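Metallo-beta-lactamase (Chryseobacterium indologenes, PDB 3L6N) hydrolyses the beta-lactam ring of penicillins, cephalosporins and carbapenems with zinc at its active site, making the bacterium resistant to these antibiotics. Local coordinates at residues A[21-25]-A[26-30]; A[59-62]-A[63-67]; A[85-88]-A[89-93]; A[95-99]-A[100-104]; A[146-150]-A[151-155]. One frame throughout, in Å; residues are numbered along the deposited sequence. Where two conformers were deposited one is given.

Contact 1: residues A[21-25]-A[26-30]; sequences FGVFG and GKEYS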
# COMPACT_ATOMS: atom_id res chain seq x y z
N PHE A 21 1.78 12.73 -3.26
CA PHE A 21 2.88 13.53 -2.76
C PHE A 21 2.49 14.24 -1.48
O PHE A 21 1.32 14.60 -1.30
CB PHE A 21 3.28 14.57 -3.81
CG PHE A 21 3.77 13.97 -5.09
CD1 PHE A 21 2.89 13.72 -6.14
CD2 PHE A 21 5.11 13.63 -5.24
CE1 PHE A 21 3.34 13.14 -7.32
CE2 PHE A 21 5.57 13.06 -6.42
CZ PHE A 21 4.69 12.82 -7.46
N GLY A 22 3.47 14.44 -0.62
CA GLY A 22 3.26 15.23 0.60
C GLY A 22 4.54 15.96 0.96
O GLY A 22 5.63 15.46 0.72
N VAL A 23 4.38 17.15 1.54
CA VAL A 23 5.52 17.94 2.01
C VAL A 23 5.72 17.72 3.50
O VAL A 23 4.80 17.90 4.30
CB VAL A 23 5.34 19.46 1.73
CG1 VAL A 23 6.52 20.27 2.32
CG2 VAL A 23 5.23 19.72 0.24
N PHE A 24 6.93 17.31 3.87
CA PHE A 24 7.29 17.06 5.26
C PHE A 24 8.69 17.60 5.47
O PHE A 24 9.59 17.31 4.68
CB PHE A 24 7.22 15.56 5.59
CG PHE A 24 5.86 14.96 5.38
CD1 PHE A 24 5.55 14.31 4.18
CD2 PHE A 24 4.87 15.08 6.35
CE1 PHE A 24 4.28 13.79 3.96
CE2 PHE A 24 3.58 14.56 6.13
CZ PHE A 24 3.30 13.92 4.94
N GLY A 25 8.86 18.39 6.52
CA GLY A 25 10.17 19.00 6.80
C GLY A 25 10.77 19.73 5.62
O GLY A 25 11.97 19.60 5.33
N GLY A 26 9.93 20.49 4.90
CA GLY A 26 10.38 21.37 3.83
C GLY A 26 10.71 20.71 2.51
O GLY A 26 11.17 21.38 1.58
N LYS A 27 10.47 19.40 2.42
CA LYS A 27 10.77 18.63 1.22
C LYS A 27 9.54 17.85 0.79
O LYS A 27 8.75 17.41 1.63
CB LYS A 27 11.92 17.67 1.49
CG LYS A 27 12.63 17.16 0.24
CD LYS A 27 13.67 16.11 0.59
CE LYS A 27 14.81 16.08 -0.43
NZ LYS A 27 14.39 15.59 -1.77
N GLU A 28 9.36 17.69 -0.52
CA GLU A 28 8.26 16.88 -1.03
C GLU A 28 8.68 15.41 -1.18
O GLU A 28 9.76 15.12 -1.70
CB GLU A 28 7.74 17.42 -2.35
CG GLU A 28 6.42 16.79 -2.77
CD GLU A 28 5.77 17.55 -3.90
OE1 GLU A 28 6.26 17.43 -5.03
OE2 GLU A 28 4.77 18.25 -3.64
N TYR A 29 7.82 14.51 -0.71
CA TYR A 29 8.06 13.08 -0.78
C TYR A 29 6.93 12.40 -1.55
O TYR A 29 5.83 12.94 -1.64
CB TYR A 29 8.14 12.50 0.63
CG TYR A 29 9.34 13.00 1.42
CD1 TYR A 29 10.59 12.39 1.28
CD2 TYR A 29 9.22 14.10 2.27
CE1 TYR A 29 11.69 12.86 1.99
CE2 TYR A 29 10.32 14.57 2.98
CZ TYR A 29 11.55 13.94 2.84
OH TYR A 29 12.64 14.40 3.53
N SER A 30 7.22 11.22 -2.08
CA SER A 30 6.26 10.46 -2.86
C SER A 30 5.93 9.19 -2.10
O SER A 30 6.75 8.64 -1.35
CB SER A 30 6.87 10.12 -4.22
OG SER A 30 5.87 9.76 -5.15
O HOH W 1 12.38 16.48 5.17

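Contact 2: residues A[59-62]-A[63-67]; sequences DTIK and KRHNL. With SO4 (sulfate ion), chain D.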
# COMPACT_ATOMS: atom_id res chain seq x y z
N ASP A 59 -13.01 11.09 -7.46
CA ASP A 59 -13.55 11.76 -8.65
C ASP A 59 -12.80 11.38 -9.92
O ASP A 59 -13.41 11.15 -10.97
CB ASP A 59 -13.52 13.29 -8.49
CG ASP A 59 -14.44 13.79 -7.40
OD1 ASP A 59 -15.30 13.03 -6.91
OD2 ASP A 59 -14.30 14.98 -7.02
N THR A 60 -11.47 11.30 -9.82
CA THR A 60 -10.62 10.94 -10.95
C THR A 60 -10.91 9.50 -11.39
O THR A 60 -11.04 9.22 -12.57
CB THR A 60 -9.14 11.16 -10.59
OG1 THR A 60 -8.93 12.57 -10.40
CG2 THR A 60 -8.20 10.68 -11.70
N ILE A 61 -11.02 8.61 -10.41
CA ILE A 61 -11.32 7.21 -10.69
C ILE A 61 -12.71 7.05 -11.34
O ILE A 61 -12.87 6.28 -12.29
CB ILE A 61 -11.17 6.35 -9.41
CG1 ILE A 61 -9.69 6.25 -9.01
CG2 ILE A 61 -11.79 4.94 -9.58
CD1 ILE A 61 -9.45 5.66 -7.61
N LYS A 62 -13.70 7.80 -10.85
CA LYS A 62 -15.04 7.77 -11.45
C LYS A 62 -15.03 8.22 -12.91
O LYS A 62 -15.66 7.61 -13.77
CB LYS A 62 -16.02 8.62 -10.62
CG LYS A 62 -17.40 8.82 -11.27
CD LYS A 62 -18.15 7.51 -11.49
CE LYS A 62 -19.51 7.77 -12.14
NZ LYS A 62 -20.31 6.50 -12.29
N LYS A 63 -14.31 9.30 -13.19
CA LYS A 63 -14.22 9.81 -14.56
C LYS A 63 -13.48 8.83 -15.49
O LYS A 63 -13.88 8.64 -16.65
CB LYS A 63 -13.55 11.19 -14.56
CG LYS A 63 -13.48 11.89 -15.91
CD LYS A 63 -12.85 13.26 -15.72
CE LYS A 63 -12.47 13.90 -17.04
NZ LYS A 63 -11.83 15.22 -16.80
N ARG A 64 -12.42 8.21 -14.96
CA ARG A 64 -11.57 7.30 -15.73
C ARG A 64 -12.27 5.99 -16.03
O ARG A 64 -12.20 5.49 -17.15
CB ARG A 64 -10.27 7.02 -14.97
CG ARG A 64 -9.18 6.35 -15.79
CD ARG A 64 -7.86 6.46 -15.01
NE ARG A 64 -6.73 5.83 -15.69
CZ ARG A 64 -5.61 6.46 -16.03
NH1 ARG A 64 -5.46 7.75 -15.78
NH2 ARG A 64 -4.62 5.78 -16.62
N HIS A 65 -12.95 5.44 -15.02
CA HIS A 65 -13.46 4.07 -15.10
C HIS A 65 -14.97 3.94 -15.03
O HIS A 65 -15.50 2.85 -15.22
CB HIS A 65 -12.83 3.22 -14.00
CG HIS A 65 -11.34 3.24 -14.00
ND1 HIS A 65 -10.59 2.65 -15.00
CD2 HIS A 65 -10.45 3.80 -13.14
CE1 HIS A 65 -9.31 2.83 -14.75
NE2 HIS A 65 -9.19 3.51 -13.62
N ASN A 66 -15.65 5.05 -14.74
CA ASN A 66 -17.11 5.06 -14.53
C ASN A 66 -17.55 4.17 -13.37
O ASN A 66 -18.68 3.64 -13.34
CB ASN A 66 -17.83 4.68 -15.84
CG ASN A 66 -19.17 5.37 -15.97
OD1 ASN A 66 -19.53 6.21 -15.15
ND2 ASN A 66 -19.91 5.04 -17.03
N LEU A 67 -16.64 4.00 -12.41
CA LEU A 67 -16.85 3.15 -11.25
C LEU A 67 -16.50 3.86 -9.96
O LEU A 67 -15.60 4.70 -9.93
CB LEU A 67 -16.03 1.87 -11.38
CG LEU A 67 -16.56 0.88 -12.42
CD1 LEU A 67 -15.49 -0.14 -12.77
CD2 LEU A 67 -17.82 0.18 -11.92
S SO4 D . -9.13 14.02 -13.98
O1 SO4 D . -8.10 13.93 -12.94
O2 SO4 D . -8.64 13.41 -15.21
O3 SO4 D . -10.33 13.30 -13.54
O4 SO4 D . -9.47 15.42 -14.22

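Contact 3: residues A[85-88]-A[89-93]; sequences LSFF and NNKGI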
# COMPACT_ATOMS: atom_id res chain seq x y z
N LEU A 85 -9.38 6.68 7.89
CA LEU A 85 -10.39 5.78 7.34
C LEU A 85 -11.82 6.29 7.52
O LEU A 85 -12.73 5.78 6.87
CB LEU A 85 -10.26 4.38 7.92
CG LEU A 85 -8.99 3.61 7.54
CD1 LEU A 85 -8.89 2.35 8.38
CD2 LEU A 85 -8.94 3.28 6.04
N SER A 86 -12.00 7.31 8.37
CA SER A 86 -13.35 7.84 8.61
C SER A 86 -13.95 8.42 7.34
O SER A 86 -15.17 8.34 7.13
CB SER A 86 -13.37 8.88 9.75
OG SER A 86 -12.77 10.11 9.38
N PHE A 87 -13.10 8.96 6.47
CA PHE A 87 -13.58 9.50 5.20
C PHE A 87 -14.37 8.45 4.42
O PHE A 87 -15.44 8.75 3.86
CB PHE A 87 -12.42 10.00 4.35
CG PHE A 87 -12.84 10.48 2.98
CD1 PHE A 87 -13.18 11.81 2.78
CD2 PHE A 87 -12.87 9.60 1.90
CE1 PHE A 87 -13.56 12.26 1.52
CE2 PHE A 87 -13.26 10.03 0.64
CZ PHE A 87 -13.60 11.36 0.44
N PHE A 88 -13.82 7.24 4.37
CA PHE A 88 -14.44 6.15 3.64
C PHE A 88 -15.56 5.49 4.44
O PHE A 88 -16.63 5.20 3.90
CB PHE A 88 -13.39 5.15 3.16
CG PHE A 88 -12.35 5.78 2.28
CD1 PHE A 88 -12.61 5.98 0.92
CD2 PHE A 88 -11.14 6.21 2.80
CE1 PHE A 88 -11.67 6.59 0.10
CE2 PHE A 88 -10.19 6.82 1.98
CZ PHE A 88 -10.46 7.00 0.63
N ASN A 89 -15.33 5.28 5.74
CA ASN A 89 -16.36 4.72 6.60
C ASN A 89 -17.65 5.55 6.55
O ASN A 89 -18.74 4.99 6.45
CB ASN A 89 -15.87 4.61 8.05
CG ASN A 89 -14.75 3.60 8.21
OD1 ASN A 89 -14.56 2.72 7.37
ND2 ASN A 89 -14.00 3.72 9.30
N ASN A 90 -17.50 6.87 6.59
CA ASN A 90 -18.66 7.78 6.60
C ASN A 90 -19.48 7.69 5.32
O ASN A 90 -20.70 7.87 5.34
CB ASN A 90 -18.23 9.23 6.85
CG ASN A 90 -17.77 9.46 8.29
OD1 ASN A 90 -17.97 8.62 9.17
ND2 ASN A 90 -17.17 10.62 8.53
N LYS A 91 -18.81 7.35 4.22
CA LYS A 91 -19.47 7.17 2.93
C LYS A 91 -19.97 5.74 2.69
O LYS A 91 -20.45 5.42 1.60
CB LYS A 91 -18.53 7.61 1.80
CG LYS A 91 -18.21 9.09 1.79
CD LYS A 91 -17.11 9.39 0.80
CE LYS A 91 -17.03 10.88 0.51
NZ LYS A 91 -18.03 11.29 -0.52
N GLY A 92 -19.85 4.87 3.69
CA GLY A 92 -20.30 3.48 3.58
C GLY A 92 -19.42 2.60 2.70
O GLY A 92 -19.82 1.51 2.29
N ILE A 93 -18.21 3.07 2.43
CA ILE A 93 -17.22 2.29 1.69
C ILE A 93 -16.51 1.39 2.69
O ILE A 93 -15.95 1.86 3.67
CB ILE A 93 -16.21 3.20 0.95
CG1 ILE A 93 -16.94 4.04 -0.11
CG2 ILE A 93 -15.07 2.37 0.32
CD1 ILE A 93 -16.12 5.21 -0.63

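Contact 4: residues A[95-99]-A[100-104]; sequences TYATA and KTNEF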
# COMPACT_ATOMS: atom_id res chain seq x y z
N THR A 95 -13.90 -0.63 4.61
CA THR A 95 -12.47 -0.49 4.83
C THR A 95 -11.93 -1.74 5.51
O THR A 95 -12.62 -2.37 6.33
CB THR A 95 -12.15 0.73 5.70
OG1 THR A 95 -12.92 0.68 6.91
CG2 THR A 95 -12.47 2.02 4.94
N TYR A 96 -10.68 -2.07 5.18
CA TYR A 96 -10.07 -3.33 5.58
C TYR A 96 -8.70 -3.10 6.18
O TYR A 96 -7.84 -2.43 5.58
CB TYR A 96 -9.92 -4.26 4.37
CG TYR A 96 -11.21 -4.78 3.78
CD1 TYR A 96 -11.98 -3.98 2.93
CD2 TYR A 96 -11.64 -6.08 4.04
CE1 TYR A 96 -13.16 -4.45 2.38
CE2 TYR A 96 -12.83 -6.56 3.48
CZ TYR A 96 -13.57 -5.73 2.66
OH TYR A 96 -14.74 -6.19 2.10
N ALA A 97 -8.49 -3.67 7.37
CA ALA A 97 -7.19 -3.62 8.03
C ALA A 97 -7.05 -4.86 8.88
O ALA A 97 -8.05 -5.48 9.27
CB ALA A 97 -7.06 -2.37 8.90
N THR A 98 -5.81 -5.24 9.17
CA THR A 98 -5.59 -6.34 10.11
C THR A 98 -5.94 -5.90 11.54
O THR A 98 -6.02 -4.70 11.84
CB THR A 98 -4.13 -6.79 10.13
OG1 THR A 98 -3.32 -5.70 10.59
CG2 THR A 98 -3.66 -7.26 8.76
N ALA A 99 -6.14 -6.89 12.42
CA ALA A 99 -6.34 -6.60 13.84
C ALA A 99 -5.20 -5.75 14.41
O ALA A 99 -5.45 -4.79 15.14
CB ALA A 99 -6.52 -7.89 14.62
N LYS A 100 -3.95 -6.08 14.05
CA LYS A 100 -2.78 -5.33 14.53
C LYS A 100 -2.81 -3.87 14.09
O LYS A 100 -2.54 -2.96 14.88
CB LYS A 100 -1.48 -6.00 14.07
CG LYS A 100 -1.27 -7.40 14.64
CD LYS A 100 -0.89 -7.37 16.12
CE LYS A 100 -0.60 -8.78 16.65
NZ LYS A 100 -0.09 -8.77 18.06
N THR A 101 -3.15 -3.66 12.83
CA THR A 101 -3.21 -2.31 12.28
C THR A 101 -4.30 -1.51 13.00
O THR A 101 -4.09 -0.35 13.35
CB THR A 101 -3.43 -2.36 10.76
OG1 THR A 101 -2.23 -2.82 10.15
CG2 THR A 101 -3.76 -0.97 10.19
N ASN A 102 -5.45 -2.14 13.23
CA ASN A 102 -6.52 -1.49 13.97
C ASN A 102 -6.12 -1.14 15.39
O ASN A 102 -6.51 -0.10 15.87
CB ASN A 102 -7.79 -2.34 13.95
CG ASN A 102 -8.58 -2.17 12.67
OD1 ASN A 102 -8.52 -1.11 12.04
ND2 ASN A 102 -9.31 -3.20 12.27
N GLU A 103 -5.36 -2.01 16.04
CA GLU A 103 -4.88 -1.73 17.39
C GLU A 103 -4.00 -0.49 17.41
O GLU A 103 -4.09 0.32 18.33
CB GLU A 103 -4.11 -2.93 17.93
CG GLU A 103 -5.00 -4.04 18.42
CD GLU A 103 -4.27 -5.37 18.49
OE1 GLU A 103 -3.04 -5.41 18.29
OE2 GLU A 103 -4.95 -6.38 18.76
N PHE A 104 -3.16 -0.34 16.38
CA PHE A 104 -2.32 0.85 16.26
C PHE A 104 -3.15 2.11 15.97
O PHE A 104 -2.90 3.16 16.55
CB PHE A 104 -1.27 0.67 15.16
CG PHE A 104 -0.10 -0.21 15.54
CD1 PHE A 104 0.79 -0.61 14.55
CD2 PHE A 104 0.11 -0.63 16.85
CE1 PHE A 104 1.90 -1.40 14.85
CE2 PHE A 104 1.22 -1.44 17.18
CZ PHE A 104 2.12 -1.82 16.17
O HOH W 2 -3.73 -3.73 7.78

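Contact 5: residues A[146-150]-A[151-155]; sequences VWFPK and YNVLD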
# COMPACT_ATOMS: atom_id res chain seq x y z
N VAL A 146 0.65 -7.17 -0.49
CA VAL A 146 -0.50 -7.62 -1.25
C VAL A 146 -0.04 -8.28 -2.54
O VAL A 146 0.66 -7.68 -3.36
CB VAL A 146 -1.50 -6.47 -1.57
CG1 VAL A 146 -2.79 -7.05 -2.16
CG2 VAL A 146 -1.83 -5.67 -0.30
N TRP A 147 -0.43 -9.55 -2.70
CA TRP A 147 -0.06 -10.32 -3.89
C TRP A 147 -1.22 -10.39 -4.86
O TRP A 147 -2.35 -10.68 -4.46
CB TRP A 147 0.35 -11.74 -3.45
CG TRP A 147 0.59 -12.73 -4.58
CD1 TRP A 147 -0.06 -13.91 -4.79
CD2 TRP A 147 1.56 -12.61 -5.63
NE1 TRP A 147 0.45 -14.54 -5.91
CE2 TRP A 147 1.44 -13.76 -6.44
CE3 TRP A 147 2.52 -11.65 -5.97
CZ2 TRP A 147 2.24 -13.97 -7.57
CZ3 TRP A 147 3.32 -11.86 -7.09
CH2 TRP A 147 3.17 -13.01 -7.88
N PHE A 148 -0.94 -10.11 -6.13
CA PHE A 148 -1.94 -10.12 -7.19
C PHE A 148 -1.60 -11.23 -8.19
O PHE A 148 -0.86 -11.01 -9.15
CB PHE A 148 -1.96 -8.76 -7.90
CG PHE A 148 -2.36 -7.62 -7.00
CD1 PHE A 148 -1.39 -6.85 -6.35
CD2 PHE A 148 -3.70 -7.32 -6.79
CE1 PHE A 148 -1.75 -5.79 -5.51
CE2 PHE A 148 -4.09 -6.27 -5.94
CZ PHE A 148 -3.10 -5.50 -5.31
N PRO A 149 -2.14 -12.45 -7.95
CA PRO A 149 -1.67 -13.63 -8.68
C PRO A 149 -1.85 -13.58 -10.19
O PRO A 149 -1.00 -14.09 -10.93
CB PRO A 149 -2.47 -14.78 -8.07
CG PRO A 149 -3.63 -14.17 -7.38
CD PRO A 149 -3.14 -12.80 -6.93
N LYS A 150 -2.94 -12.96 -10.65
CA LYS A 150 -3.20 -12.83 -12.09
C LYS A 150 -2.33 -11.78 -12.79
O LYS A 150 -2.28 -11.74 -14.03
CB LYS A 150 -4.69 -12.59 -12.34
CG LYS A 150 -5.63 -13.59 -11.65
CD LYS A 150 -5.45 -15.02 -12.16
CE LYS A 150 -6.71 -15.84 -11.94
NZ LYS A 150 -6.64 -17.17 -12.62
N TYR A 151 -1.64 -10.95 -12.01
CA TYR A 151 -0.80 -9.87 -12.53
C TYR A 151 0.69 -10.09 -12.29
O TYR A 151 1.51 -9.39 -12.88
CB TYR A 151 -1.24 -8.54 -11.91
CG TYR A 151 -2.67 -8.20 -12.23
CD1 TYR A 151 -3.72 -8.64 -11.41
CD2 TYR A 151 -2.99 -7.46 -13.36
CE1 TYR A 151 -5.04 -8.35 -11.70
CE2 TYR A 151 -4.30 -7.15 -13.66
CZ TYR A 151 -5.32 -7.60 -12.84
OH TYR A 151 -6.62 -7.30 -13.15
N ASN A 152 1.01 -11.06 -11.43
CA ASN A 152 2.38 -11.30 -10.96
C ASN A 152 3.03 -10.05 -10.37
O ASN A 152 4.21 -9.80 -10.56
CB ASN A 152 3.25 -11.93 -12.05
CG ASN A 152 2.90 -13.39 -12.28
OD1 ASN A 152 2.48 -14.11 -11.37
ND2 ASN A 152 3.08 -13.84 -13.52
N VAL A 153 2.22 -9.28 -9.64
CA VAL A 153 2.70 -8.05 -9.02
C VAL A 153 2.55 -8.18 -7.51
O VAL A 153 1.51 -8.60 -7.03
CB VAL A 153 1.91 -6.81 -9.52
CG1 VAL A 153 2.24 -5.58 -8.68
CG2 VAL A 153 2.19 -6.55 -10.99
N LEU A 154 3.61 -7.81 -6.79
CA LEU A 154 3.55 -7.74 -5.34
C LEU A 154 3.58 -6.29 -4.91
O LEU A 154 4.51 -5.56 -5.27
CB LEU A 154 4.72 -8.46 -4.69
CG LEU A 154 4.64 -8.51 -3.16
CD1 LEU A 154 3.58 -9.52 -2.70
CD2 LEU A 154 6.00 -8.86 -2.56
N ASP A 155 2.58 -5.88 -4.14
CA ASP A 155 2.61 -4.56 -3.50
C ASP A 155 3.39 -4.74 -2.22
O ASP A 155 2.88 -5.28 -1.24
CB ASP A 155 1.19 -4.07 -3.22
CG ASP A 155 1.14 -2.66 -2.66
OD1 ASP A 155 2.20 -2.05 -2.45
OD2 ASP A 155 0.00 -2.18 -2.42
O HOH W 3 0.80 -16.09 -10.33

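Contact 1: residues A[21-25]-A[26-30]
Gly-22 and Tyr-29 form the tight middle of a beta hairpin, as an antiparallel hydrogen-bonded pair in which Tyr-29 N gives a bond to Gly-22 O at 2.8 Å and Tyr-29 O takes one from Gly-22 N. Glycine suits position 22 because the Phe-24 ring folds back over it: with CG beside its own backbone N (chi1 -60°), Phe-24 CE1 comes within 3.8 Å of Gly-22 CA. Tyr-29 CD2 meets the edge of that ring, 4.1 Å from Phe-24 CD1, while Phe-24 O lies in the plane of the tyrosine ring, 3.3 Å from Tyr-29 CE2. On the face carrying Phe-21 and Glu-28, Phe-21 CB packs 3.9 Å from Glu-28 CD.

The tip is looser. Its type I' turn takes positive phi at both Gly-25 and Gly-26, easy ground for glycine, and Lys-27 N reaches Phe-24 O from above the carbonyl plane at 3.2 Å. A water donates to this same oxygen and hydrogen-bonds to Tyr-29 OH, while the Lys-27 chain leads off into solvent. Backbone bonds thus hold the ladder and aromatic rings dress an exposed finger near the zinc site, consistent with the mobile, substrate-covering hairpin of related enzymes.

Contact 2: residues A[59-62]-A[63-67]
The Lys-62 chain runs alongside Asn-66 in the same direction at the C-terminal end of helix 54-65, the helix of a beta-alpha-beta unit between strands 41-45 and 69-73. Lys-62 NZ donates to Asn-66 OD1 at 3.0 Å, tilted 35° from the plane of the amide carbonyl, and adds a weak bond to Asn-66 O. The lysine chain gets there by a single bend, at chi2 (62°), beyond which it runs straight along the helix end. Asparagine suits the place twice over: it tolerates the positive phi with which the chain leaves the helix, and its amide oxygen accepts from the ammonium group. Its N gives only a weak bond to Lys-62 O, whereas His-65 N still bonds well to Ile-61 O at 2.9 Å.

One turn back, Ile-61 turns its branch methyl CG2 to His-65 CD2 at 4.0 Å. The Ile-61 side chain also touches Val-42 and Leu-44 of strand 41-45 and Tyr-35 of strand 27-38. Arg-64 CG lies 3.5 Å above one face of the His-65 imidazole, toward the rim, and from further out Tyr-35 OH holds the ring by a hydrogen bond with His-65 NE2.

A sulfate ion, probably from the crystallisation liquor, sits beside Thr-60 and Lys-63. Lys-63, fully extended, runs its aliphatic chain alongside, with Lys-63 CD 3.3 Å from sulfate O3. Thr-60 OG1 lies 3.0 Å from sulfate O1, but Ser-56 O competes for the same hydroxyl proton.

Contact 3: residues A[85-88]-A[89-93]
Phe-87 spreads one face of its ring under the aliphatic chain of Lys-91, whose CD stands 4.3 Å from the Phe-87 ring centroid and 26° off its normal, a CH-pi contact. The next methylene sits nearer the ring's far end, with Lys-91 CE 3.5 Å from Phe-87 CZ. A bend at chi4 then swings NZ aside to a hydrogen bond with Gln-55 of helix 54-65, so one lysine serves both a greasy face and a polar partner. Phe-87 also presents CD2 over the centre of the Phe-88 ring, at 3.5 Å above its plane.

These residues close the short helix 86-90, which connects strand 69-73 to strand 94-97 in a beta-alpha-beta unit, and the chain leaves it through a Schellman motif. Gly-92 takes positive phi, natural for glycine, and its N bonds back to Asn-89 O. Ile-93 N then reaches Phe-88 O at 3.0 Å, returning the chain towards the helix. This brings the Ile-93 side chain against Phe-88: Ile-93 CD1 meets the ring's edge, in its plane, 3.9 Å from Phe-88 CD1. Phe-88, buried, packs onward against Val-72 of strand 69-73, while Ile-93 covers Val-69 of that strand and Met-58 of helix 54-65.

Contact 4: residues A[95-99]-A[100-104]
The Thr-98 side chain stands nearly perpendicular to that of Thr-101, and Thr-98 serves as the N-cap of helix 99-107. Its OG1 accepts from Thr-101 N at 3.0 Å, in a bond bent only to 159°. The hydroxyl can do so because it sits between the backbone N and the carbonyl carbon (chi1 63°), the crowded position, from which it curls over the first turn. Threonine suits a cap: the N-H groups of the first turn have no preceding helical carbonyl to bond to, and the short hydroxyl side chain supplies one of them with an acceptor.

Thr-101 OG1 lies beside its backbone N, where a water donates to it and accepts from Thr-98 N at 2.9 Å, joining the two residues a second time. The same hydroxyl is hydrogen-bonded to Asp-142, while the methyl CG2 of Thr-101 faces the strand and packs 3.8 Å from Ala-97 CB. Alanine fits this spot, its small CB touching both Thr-101 CG2 and the Asn-102 amide. The zinc ligand His-76 is near, its side chain about 5 Å from that of Thr-101.

Asn-102 N bonds to Thr-98 O, and its amide folds back over the strand end. The Asn-102 ND2 group goes to Ser-113 OG, and Asn-102 OD1 comes to rest 3.7 Å from Ala-97 CB.

Contact 5: residues A[146-150]-A[151-155]
Val-146 and Asp-155 form an antiparallel hydrogen-bonded pair in the hairpin of strands 145-148 and 153-157, with Asp-155 N 2.7 Å from Val-146 O; beyond Phe-148 the chain turns, and two residues, Asn-152 and Val-153, stand opposite the single Phe-148, a G1 beta bulge. The positive phi of the bulge falls on Asn-152, a residue that accepts it readily.

The Trp-147 indole runs along the Asn-152 amide, their planes 28° apart, with Trp-147 CH2 3.7 Å from Asn-152 OD1. Pro-149, whose fixed phi suits the turn, lays its CA over one face of the indole, 3.4 Å above the plane and offset toward the rim. A water donates to both Pro-149 O and Asn-152 OD1, 2.8 Å from the amide oxygen.

On the sheet face that carries Val-146, Phe-148 and Val-153, the Phe-148 ring receives Val-153 O at its edge, in plane, 3.5 Å from Phe-148 CD1. Tyr-151 packs its CD1 3.9 Å from Phe-148 CB and sends its OH to Glu-128. Phe-148 and Tyr-151 both continue into Leu-36 and Leu-15, on strands of the other sheet. Aromatic bulk therefore joins the two sheets of the alpha-beta/beta-alpha sandwich, while in the turn Phe-148 O takes Tyr-151 N and Lys-12 meets Lys-150 O.

How the contacts relate
Contacts 3 and 4 touch directly: Asn-89 OD1 lies 2.7 Å from Thr-95 OG1, a hydrogen bond, and Phe-88 CB packs 3.7 Å from Thr-95 CG2 where helix 86-90 passes into strand 94-97. The remaining pairs stay apart, contacts 2 and 3 nearest, at about 7 Å between closest atoms. Contact 1 and contact 4 both reach the same seven-stranded sheet, with centres about 26 Å apart; contact 5 belongs to the second sheet. Three contacts approach the two zinc ions: side chains of Tyr-29 in contact 1, Thr-101 in contact 4 and Asp-155 in contact 5 lie about 9, 10 and 10 Å from one. Ser-30 O is hydrogen-bonded to ND1 of the zinc ligand His-200. Contact 2 is remote.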